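Local coordinates for protein putative trimethylamine methyltransferase (Rhizobium meliloti, PDB 4YYC) that probably transfers methyl groups, perhaps from trimethylamine or a related methylated amine, at residues V136-Y141 with T386-H391; V239-I244 with A269-P274. All blocks are in the same frame, centred on the assembly; numbering follows the deposited sequence.

Contact 1 (V136-Y141 with T386-H391); sequences VFAPVY and TNFVLH
Val136 O accepts the backbone N-H of Val389 at 2.8 Å, in a nearly straight bond (162° at the hydrogen). Ala138 N donates to Val389 O, also at 2.8 Å, and Val136 N binds Asn387 O. These bonds pair the end of strand 134-137 in parallel with the short strand 388-389. Such pairing of an early and a late strand is consistent with the first-to-last closure of a TIM-like barrel. Farther along, His391 N reaches Pro139 O at 3.0 Å, coming from above the carbonyl plane. Two residues on, Tyr141 N gives its hydrogen to His391 ND1 at 3.2 Å, 19° out of the imidazole plane. His391 CG is anti to the carbonyl carbon (chi1 -40°), which turns it toward the side of Tyr141 N. Leu390 CG sits 3.8 Å above that ring, over its centre.

Packing differs on the two faces of the pairing. Phe137 and Val389 point the same way, and Val389 CG2 meets CD1 at the edge of the Phe137 ring (3.7 Å). On the other face, the Phe388 ring reaches over to Ala138, CE1 to CB 3.8 Å. Farther along, the methyls of Leu390 pack on Tyr141 CB. Trp395 adds an edge-to-face ring contact to His391. The imidazole is therefore held from several directions: ND1 serves the protein backbone, and NE2 bonds an unidentified ligand, probably from the crystallisation liquor.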
loop_
_atom_site.group_PDB
_atom_site.type_symbol
_atom_site.label_atom_id
_atom_site.label_comp_id
_atom_site.label_asym_id
_atom_site.label_seq_id
_atom_site.Cartn_x
_atom_site.Cartn_y
_atom_site.Cartn_z
ATOM N N VAL A 136 1.010 -6.865 -16.164
ATOM C CA VAL A 136 1.190 -8.301 -16.257
ATOM C C VAL A 136 2.030 -8.749 -15.055
ATOM O O VAL A 136 3.173 -8.338 -14.899
ATOM C CB VAL A 136 1.942 -8.634 -17.568
ATOM C CG1 VAL A 136 2.272 -10.104 -17.670
ATOM C CG2 VAL A 136 1.115 -8.189 -18.772
ATOM N N PHE A 137 1.482 -9.671 -14.263
ATOM C CA PHE A 137 2.144 -10.204 -13.083
ATOM C C PHE A 137 2.865 -11.507 -13.426
ATOM O O PHE A 137 2.281 -12.417 -14.046
ATOM C CB PHE A 137 1.156 -10.500 -11.980
ATOM C CG PHE A 137 0.490 -9.286 -11.403
ATOM C CD1 PHE A 137 1.198 -8.150 -11.125
ATOM C CD2 PHE A 137 -0.876 -9.324 -11.073
ATOM C CE1 PHE A 137 0.558 -7.043 -10.534
ATOM C CE2 PHE A 137 -1.503 -8.235 -10.484
ATOM C CZ PHE A 137 -0.792 -7.096 -10.223
ATOM N N ALA A 138 4.091 -11.652 -12.913
ATOM C CA ALA A 138 4.888 -12.874 -13.043
ATOM C C ALA A 138 5.437 -13.286 -11.699
ATOM O O ALA A 138 5.599 -12.433 -10.802
ATOM C CB ALA A 138 6.057 -12.691 -13.970
ATOM N N PRO A 139 5.756 -14.564 -11.530
ATOM C CA PRO A 139 6.300 -14.989 -10.221
ATOM C C PRO A 139 7.686 -14.485 -9.855
ATOM O O PRO A 139 8.426 -13.887 -10.655
ATOM C CB PRO A 139 6.300 -16.524 -10.313
ATOM C CG PRO A 139 5.417 -16.864 -11.485
ATOM C CD PRO A 139 5.469 -15.700 -12.404
ATOM N N VAL A 140 8.000 -14.703 -8.585
ATOM C CA VAL A 140 9.384 -14.714 -8.092
ATOM C C VAL A 140 10.367 -15.295 -9.102
ATOM O O VAL A 140 10.079 -16.283 -9.774
ATOM C CB VAL A 140 9.461 -15.428 -6.743
ATOM C CG1 VAL A 140 9.007 -16.882 -6.856
ATOM C CG2 VAL A 140 10.841 -15.284 -6.094
ATOM N N TYR A 141 11.552 -14.689 -9.156
ATOM C CA TYR A 141 12.628 -15.129 -10.061
ATOM C C TYR A 141 13.952 -15.121 -9.295
ATOM O O TYR A 141 14.324 -14.124 -8.661
ATOM C CB TYR A 141 12.668 -14.128 -11.215
ATOM C CG TYR A 141 13.613 -14.415 -12.367
ATOM C CD1 TYR A 141 14.986 -14.297 -12.197
ATOM C CD2 TYR A 141 13.104 -14.716 -13.622
ATOM C CE1 TYR A 141 15.867 -14.519 -13.248
ATOM C CE2 TYR A 141 13.981 -14.920 -14.677
ATOM C CZ TYR A 141 15.343 -14.817 -14.490
ATOM O OH TYR A 141 16.227 -15.051 -15.550
ATOM N N THR A 386 2.884 -0.012 -13.563
ATOM C CA THR A 386 3.952 -0.914 -13.992
ATOM C C THR A 386 3.387 -1.885 -15.043
ATOM O O THR A 386 2.358 -2.513 -14.830
ATOM C CB THR A 386 4.560 -1.656 -12.781
ATOM O OG1 THR A 386 4.986 -0.705 -11.817
ATOM C CG2 THR A 386 5.744 -2.514 -13.161
ATOM N N ASN A 387 4.116 -2.105 -16.141
ATOM C CA ASN A 387 3.650 -2.980 -17.202
ATOM C C ASN A 387 3.997 -4.438 -16.964
ATOM O O ASN A 387 3.201 -5.312 -17.271
ATOM C CB ASN A 387 4.239 -2.544 -18.554
ATOM C CG ASN A 387 3.775 -1.169 -18.983
ATOM O OD1 ASN A 387 4.591 -0.283 -19.195
ATOM N ND2 ASN A 387 2.480 -0.988 -19.115
ATOM N N PHE A 388 5.174 -4.728 -16.423
ATOM C CA PHE A 388 5.612 -6.089 -16.213
ATOM C C PHE A 388 6.151 -6.184 -14.809
ATOM O O PHE A 388 7.042 -5.419 -14.444
ATOM C CB PHE A 388 6.663 -6.500 -17.240
ATOM C CG PHE A 388 7.225 -7.844 -16.994
ATOM C CD1 PHE A 388 6.384 -8.946 -16.941
ATOM C CD2 PHE A 388 8.600 -8.035 -16.804
ATOM C CE1 PHE A 388 6.886 -10.200 -16.701
ATOM C CE2 PHE A 388 9.108 -9.306 -16.525
ATOM C CZ PHE A 388 8.243 -10.386 -16.476
ATOM N N VAL A 389 5.567 -7.069 -14.027
ATOM C CA VAL A 389 5.925 -7.206 -12.645
ATOM C C VAL A 389 6.553 -8.566 -12.419
ATOM O O VAL A 389 5.872 -9.591 -12.163
ATOM C CB VAL A 389 4.688 -7.021 -11.736
ATOM C CG1 VAL A 389 5.113 -6.979 -10.280
ATOM C CG2 VAL A 389 3.885 -5.783 -12.094
ATOM N N LEU A 390 7.877 -8.572 -12.425
ATOM C CA LEU A 390 8.615 -9.715 -11.932
ATOM C C LEU A 390 8.490 -9.763 -10.427
ATOM O O LEU A 390 8.330 -8.733 -9.766
ATOM C CB LEU A 390 10.083 -9.574 -12.347
ATOM C CG LEU A 390 10.919 -10.864 -12.295
ATOM C CD1 LEU A 390 10.310 -11.942 -13.159
ATOM C CD2 LEU A 390 12.348 -10.483 -12.715
ATOM N N HIS A 391 8.518 -10.961 -9.839
ATOM C CA HIS A 391 8.473 -11.124 -8.389
ATOM C C HIS A 391 7.130 -10.694 -7.796
ATOM O O HIS A 391 7.050 -10.224 -6.659
ATOM C CB HIS A 391 9.570 -10.423 -7.611
ATOM C CG HIS A 391 10.932 -10.470 -8.239
ATOM N ND1 HIS A 391 11.656 -11.626 -8.402
ATOM C CD2 HIS A 391 11.733 -9.472 -8.649
ATOM C CE1 HIS A 391 12.827 -11.347 -8.919
ATOM N NE2 HIS A 391 12.910 -10.042 -9.075
#

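Contact 2 (V239-I244 with A269-P274); sequences VTLNLI and ACVVSP
Ile244, Val271 and Ala269 have the most surface buried where strand 240-244 lies parallel to strand 269-273. The two are the neighbouring strands of a beta-alpha-beta crossover, with helix 254-265 between them, in the TIM-barrel-like core expected of this family. Their short axes run 30° apart.

Ala269 opens the pairing. Its N binds Thr240 O at 3.1 Å. Its O takes the Asn242 ND2 hydrogen at 3.0 Å and, weakly, the Asn242 backbone N-H. The same ND2 gives a straight bond to Thr240 OG1, close to the amide plane. The two ND2 bonds together help fix the rotation of the carboxamide. Thr240 OG1 is also bonded to Gln268. Ala269 CB meets Leu241 CD1 at 3.7 Å.

Val271 follows on the same face as Ala269. Its N donates to Asn242 O at 2.8 Å, almost linearly (175°). Its CG2, anti to the carbonyl carbon, packs against Leu241 CB at 4.0 Å, the two side chains crossing at a slant.

Ile244 covers the opposite face. Its CG1 lies beside the backbone N (chi1 -54°) and rests on CB and SG of Cys270, both at 3.8 Å. Helix 254-265 touches both Ile244 and Cys270 there, through Ala260. The backbone of Ile244 binds on both sides of Val272: its O accepts Ser273 N, and its N donates to Val271 O at 3.0 Å. That carbonyl oxygen is gripped twice, since Ser273 OG also donates to it, from the other face of the carbonyl plane.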
loop_
_atom_site.group_PDB
_atom_site.type_symbol
_atom_site.label_atom_id
_atom_site.label_comp_id
_atom_site.label_asym_id
_atom_site.label_seq_id
_atom_site.Cartn_x
_atom_site.Cartn_y
_atom_site.Cartn_z
ATOM N N VAL A 239 7.665 -14.244 -27.834
ATOM C CA VAL A 239 7.091 -15.319 -27.019
ATOM C C VAL A 239 7.808 -15.459 -25.687
ATOM O O VAL A 239 7.384 -16.243 -24.848
ATOM C CB VAL A 239 7.064 -16.683 -27.736
ATOM C CG1 VAL A 239 6.222 -16.619 -29.012
ATOM C CG2 VAL A 239 8.453 -17.191 -28.058
ATOM N N THR A 240 8.876 -14.693 -25.493
ATOM C CA THR A 240 9.624 -14.655 -24.234
ATOM C C THR A 240 9.949 -13.207 -23.870
ATOM O O THR A 240 10.192 -12.356 -24.756
ATOM C CB THR A 240 10.943 -15.450 -24.302
ATOM O OG1 THR A 240 11.685 -15.008 -25.442
ATOM C CG2 THR A 240 10.680 -16.894 -24.420
ATOM N N LEU A 241 9.922 -12.942 -22.565
ATOM C CA LEU A 241 10.634 -11.811 -21.958
ATOM C C LEU A 241 11.835 -12.376 -21.233
ATOM O O LEU A 241 11.747 -13.444 -20.621
ATOM C CB LEU A 241 9.750 -11.039 -20.949
ATOM C CG LEU A 241 9.059 -9.828 -21.564
ATOM C CD1 LEU A 241 8.117 -10.204 -22.701
ATOM C CD2 LEU A 241 8.254 -9.068 -20.513
ATOM N N ASN A 242 12.953 -11.652 -21.270
ATOM C CA ASN A 242 14.236 -12.180 -20.839
ATOM C C ASN A 242 14.953 -11.174 -20.003
ATOM O O ASN A 242 15.078 -10.030 -20.410
ATOM C CB ASN A 242 15.027 -12.620 -22.062
ATOM C CG ASN A 242 14.252 -13.615 -22.882
ATOM O OD1 ASN A 242 14.092 -14.740 -22.431
ATOM N ND2 ASN A 242 13.668 -13.189 -23.997
ATOM N N LEU A 243 15.369 -11.548 -18.803
ATOM C CA LEU A 243 15.926 -10.596 -17.864
ATOM C C LEU A 243 17.372 -10.277 -18.179
ATOM O O LEU A 243 18.226 -11.138 -18.076
ATOM C CB LEU A 243 15.781 -11.126 -16.444
ATOM C CG LEU A 243 16.221 -10.202 -15.326
ATOM C CD1 LEU A 243 15.439 -8.924 -15.298
ATOM C CD2 LEU A 243 15.984 -10.962 -14.014
ATOM N N ILE A 244 17.640 -9.022 -18.526
ATOM C CA ILE A 244 18.981 -8.551 -18.895
ATOM C C ILE A 244 19.406 -7.531 -17.829
ATOM O O ILE A 244 19.062 -6.335 -17.920
ATOM C CB ILE A 244 19.014 -7.939 -20.322
ATOM C CG1 ILE A 244 18.448 -8.937 -21.360
ATOM C CG2 ILE A 244 20.439 -7.454 -20.643
ATOM C CD1 ILE A 244 19.238 -10.230 -21.501
ATOM N N ALA A 269 11.985 -10.334 -26.281
ATOM C CA ALA A 269 12.077 -9.106 -25.513
ATOM C C ALA A 269 13.154 -9.181 -24.438
ATOM O O ALA A 269 13.294 -10.192 -23.740
ATOM C CB ALA A 269 10.732 -8.759 -24.873
ATOM N N CYS A 270 13.838 -8.066 -24.262
ATOM C CA CYS A 270 14.843 -7.894 -23.237
ATOM C C CYS A 270 14.306 -6.942 -22.159
ATOM O O CYS A 270 13.841 -5.828 -22.509
ATOM C CB CYS A 270 16.101 -7.282 -23.832
ATOM S SG CYS A 270 17.016 -8.456 -24.856
ATOM N N VAL A 271 14.346 -7.373 -20.894
ATOM C CA VAL A 271 13.941 -6.527 -19.775
ATOM C C VAL A 271 15.215 -5.952 -19.193
ATOM O O VAL A 271 15.884 -6.607 -18.383
ATOM C CB VAL A 271 13.139 -7.321 -18.697
ATOM C CG1 VAL A 271 12.598 -6.352 -17.633
ATOM C CG2 VAL A 271 12.053 -8.177 -19.331
ATOM N N VAL A 272 15.587 -4.741 -19.615
ATOM C CA VAL A 272 16.888 -4.158 -19.236
ATOM C C VAL A 272 16.788 -3.549 -17.850
ATOM O O VAL A 272 16.114 -2.527 -17.652
ATOM C CB VAL A 272 17.367 -3.102 -20.285
ATOM C CG1 VAL A 272 18.661 -2.443 -19.800
ATOM C CG2 VAL A 272 17.586 -3.773 -21.606
ATOM N N SER A 273 17.482 -4.138 -16.890
ATOM C CA SER A 273 17.178 -3.896 -15.492
ATOM C C SER A 273 18.427 -3.608 -14.662
ATOM O O SER A 273 19.165 -4.520 -14.268
ATOM C CB SER A 273 16.448 -5.128 -14.879
ATOM O OG SER A 273 15.227 -5.384 -15.579
ATOM N N PRO A 274 18.674 -2.334 -14.348
ATOM C CA PRO A 274 19.582 -2.006 -13.268
ATOM C C PRO A 274 19.253 -2.842 -12.032
ATOM O O PRO A 274 18.072 -3.097 -11.757
ATOM C CB PRO A 274 19.298 -0.514 -13.048
ATOM C CG PRO A 274 18.940 -0.031 -14.420
ATOM C CD PRO A 274 18.135 -1.129 -15.019
#

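From the N terminus the chain first passes 136-141, which pairs with 386-391 and so closes a loop of 244 residues. Within that loop lies contact 2, whose partners 239-244 and 269-274 are separated by 24 residues and enclose helix 254-265. The two contacts are therefore nested and do not cross. Both are parts of one barrel-like wall: Asn387 and Phe388 bond by backbone to Phe354, whose strand 354-355 belongs to the same sheet as contact 2. Side chains of contact 1 and contact 2 meet inside this wall. Tyr141 CE1 touches Leu243 CD2 at 3.6 Å, and Phe388 CG touches Leu241 CD2 at 3.9 Å.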